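Local coordinates for protein chorismate mutase (Paraburkholderia phymatum, PDB 5TS9) that probably catalyses the rearrangement of chorismate to prephenate, a step of aromatic amino acid biosynthesis, at residues N27-V32 with E79-V84. Sequence-based numbering, arbitrary orientation. Where two conformers were deposited one is given.
Sequences NTADQV and EANKEV
Helix 16-39 packs against helix 67-95 within the all-helical core of a type II chorismate mutase, and Ala29 against Asn81 and Val84 illustrates a small residue at the point where two helices come close. The segment axes approach to 8.5 Å at a crossing angle of -48°, and CA of Ala29 lies 5.4 Å from CA of Asn81. The methyl of Ala29 points toward the other helix and meets two unlike groups: CB stands 3.6 Å from CG1 of Val84 and 3.2 Å from OD1 of Asn81. With CG1 anti to its backbone N (chi1 173°), Val84 holds this branch against Ala29 and also brings it within 3.9 Å of OD1 of Asp30, whose carboxylate is hydrogen-bonded to His158 on helix 156-165. Ala161 of that helix touches Val84 as well.

Beside the Ala29-Val84 contact, a water bridges the helices, donating to OG1 of Thr28 at 2.9 Å and to OD1 of Asn81 at 2.8 Å. The hydroxyl also bonds to Arg25 O one turn back, while Gln85 NE2 reaches Asn81 OD1, giving the amide oxygen a second partner. The Thr28 and Asn81 side chains cross at about a right angle. A small methyl contact flanked by a water-bridged polar pair thus joins two helices of the chorismate mutase type II helical fold.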
loop_
_atom_site.group_PDB
_atom_site.type_symbol
_atom_site.label_atom_id
_atom_site.label_comp_id
_atom_site.label_asym_id
_atom_site.label_seq_id
_atom_site.Cartn_x
_atom_site.Cartn_y
_atom_site.Cartn_z
ATOM N N ASN A 27 -11.299 -7.338 -2.770
ATOM C CA ASN A 27 -11.287 -8.386 -3.783
ATOM C C ASN A 27 -11.686 -7.887 -5.167
ATOM O O ASN A 27 -11.405 -8.577 -6.150
ATOM C CB ASN A 27 -12.198 -9.546 -3.360
ATOM C CG ASN A 27 -11.503 -10.518 -2.406
ATOM O OD1 ASN A 27 -10.308 -10.812 -2.548
ATOM N ND2 ASN A 27 -12.251 -11.022 -1.429
ATOM N N THR A 28 -12.355 -6.729 -5.282
ATOM C CA THR A 28 -12.564 -6.157 -6.613
ATOM C C THR A 28 -11.246 -5.811 -7.311
ATOM O O THR A 28 -11.226 -5.713 -8.539
ATOM C CB THR A 28 -13.415 -4.890 -6.555
ATOM O OG1 THR A 28 -12.705 -3.877 -5.819
ATOM C CG2 THR A 28 -14.775 -5.169 -5.903
ATOM N N ALA A 29 -10.157 -5.614 -6.558
ATOM C CA ALA A 29 -8.851 -5.337 -7.169
ATOM C C ALA A 29 -8.456 -6.401 -8.197
ATOM O O ALA A 29 -7.848 -6.085 -9.232
ATOM C CB ALA A 29 -7.773 -5.231 -6.088
ATOM N N ASP A 30 -8.781 -7.670 -7.928
ATOM C CA ASP A 30 -8.443 -8.725 -8.881
ATOM C C ASP A 30 -9.096 -8.466 -10.231
ATOM O O ASP A 30 -8.452 -8.603 -11.274
ATOM C CB ASP A 30 -8.871 -10.092 -8.351
ATOM C CG ASP A 30 -8.226 -10.426 -7.026
ATOM O OD1 ASP A 30 -7.901 -9.488 -6.271
ATOM O OD2 ASP A 30 -8.047 -11.629 -6.737
ATOM N N GLN A 31 -10.370 -8.063 -10.234
ATOM C CA GLN A 31 -11.026 -7.829 -11.516
ATOM C C GLN A 31 -10.638 -6.482 -12.118
ATOM O O GLN A 31 -10.650 -6.343 -13.345
ATOM C CB GLN A 31 -12.545 -7.926 -11.366
ATOM C CG GLN A 31 -13.098 -9.356 -11.381
ATOM C CD GLN A 31 -13.219 -9.901 -12.794
ATOM O OE1 GLN A 31 -13.291 -9.137 -13.762
ATOM N NE2 GLN A 31 -13.258 -11.218 -12.920
ATOM N N VAL A 32 -10.324 -5.470 -11.302
ATOM C CA VAL A 32 -9.867 -4.218 -11.909
ATOM C C VAL A 32 -8.483 -4.408 -12.547
ATOM O O VAL A 32 -8.213 -3.900 -13.646
ATOM C CB VAL A 32 -9.886 -3.083 -10.873
ATOM C CG1 VAL A 32 -9.123 -1.868 -11.415
ATOM C CG2 VAL A 32 -11.369 -2.708 -10.514
ATOM N N GLU A 79 -5.845 2.805 -1.349
ATOM C CA GLU A 79 -4.431 2.419 -1.354
ATOM C C GLU A 79 -4.263 0.909 -1.232
ATOM O O GLU A 79 -3.372 0.327 -1.852
ATOM C CB GLU A 79 -3.671 3.119 -0.222
ATOM C CG GLU A 79 -3.581 4.623 -0.368
ATOM C CD GLU A 79 -2.817 5.039 -1.603
ATOM O OE1 GLU A 79 -1.832 4.356 -1.955
ATOM O OE2 GLU A 79 -3.196 6.042 -2.227
ATOM N N ALA A 80 -5.087 0.252 -0.410
ATOM C CA ALA A 80 -4.966 -1.202 -0.328
ATOM C C ALA A 80 -5.333 -1.836 -1.667
ATOM O O ALA A 80 -4.699 -2.801 -2.112
ATOM C CB ALA A 80 -5.861 -1.748 0.788
ATOM N N ASN A 81 -6.340 -1.280 -2.329
ATOM C CA ASN A 81 -6.753 -1.798 -3.629
ATOM C C ASN A 81 -5.638 -1.640 -4.661
ATOM O O ASN A 81 -5.343 -2.571 -5.419
ATOM C CB ASN A 81 -8.035 -1.083 -4.060
ATOM C CG ASN A 81 -8.973 -1.994 -4.843
ATOM O OD1 ASN A 81 -8.807 -2.182 -6.049
ATOM N ND2 ASN A 81 -9.950 -2.566 -4.158
ATOM N N LYS A 82 -4.996 -0.472 -4.703
ATOM C CA LYS A 82 -3.860 -0.298 -5.611
ATOM C C LYS A 82 -2.700 -1.233 -5.261
ATOM O O LYS A 82 -2.030 -1.741 -6.157
ATOM C CB LYS A 82 -3.399 1.164 -5.612
ATOM C CG LYS A 82 -4.525 2.138 -6.025
ATOM C CD LYS A 82 -4.022 3.562 -6.257
ATOM C CE LYS A 82 -3.576 4.191 -4.954
ATOM N NZ LYS A 82 -3.143 5.628 -5.195
ATOM N N GLU A 83 -2.438 -1.465 -3.968
ATOM C CA GLU A 83 -1.400 -2.420 -3.566
ATOM C C GLU A 83 -1.590 -3.767 -4.255
ATOM O O GLU A 83 -0.642 -4.363 -4.786
ATOM C CB GLU A 83 -1.428 -2.598 -2.045
ATOM C CG GLU A 83 -0.500 -3.664 -1.515
ATOM C CD GLU A 83 -0.444 -3.706 0.017
ATOM O OE1 GLU A 83 0.356 -4.485 0.561
ATOM O OE2 GLU A 83 -1.195 -2.962 0.682
ATOM N N VAL A 84 -2.818 -4.269 -4.239
ATOM C CA VAL A 84 -3.100 -5.540 -4.894
ATOM C C VAL A 84 -2.929 -5.399 -6.404
ATOM O O VAL A 84 -2.275 -6.224 -7.043
ATOM C CB VAL A 84 -4.508 -6.033 -4.522
ATOM C CG1 VAL A 84 -4.888 -7.274 -5.331
ATOM C CG2 VAL A 84 -4.561 -6.354 -3.028
HETATM O O HOH W 1 -11.364 -1.690 -7.096
#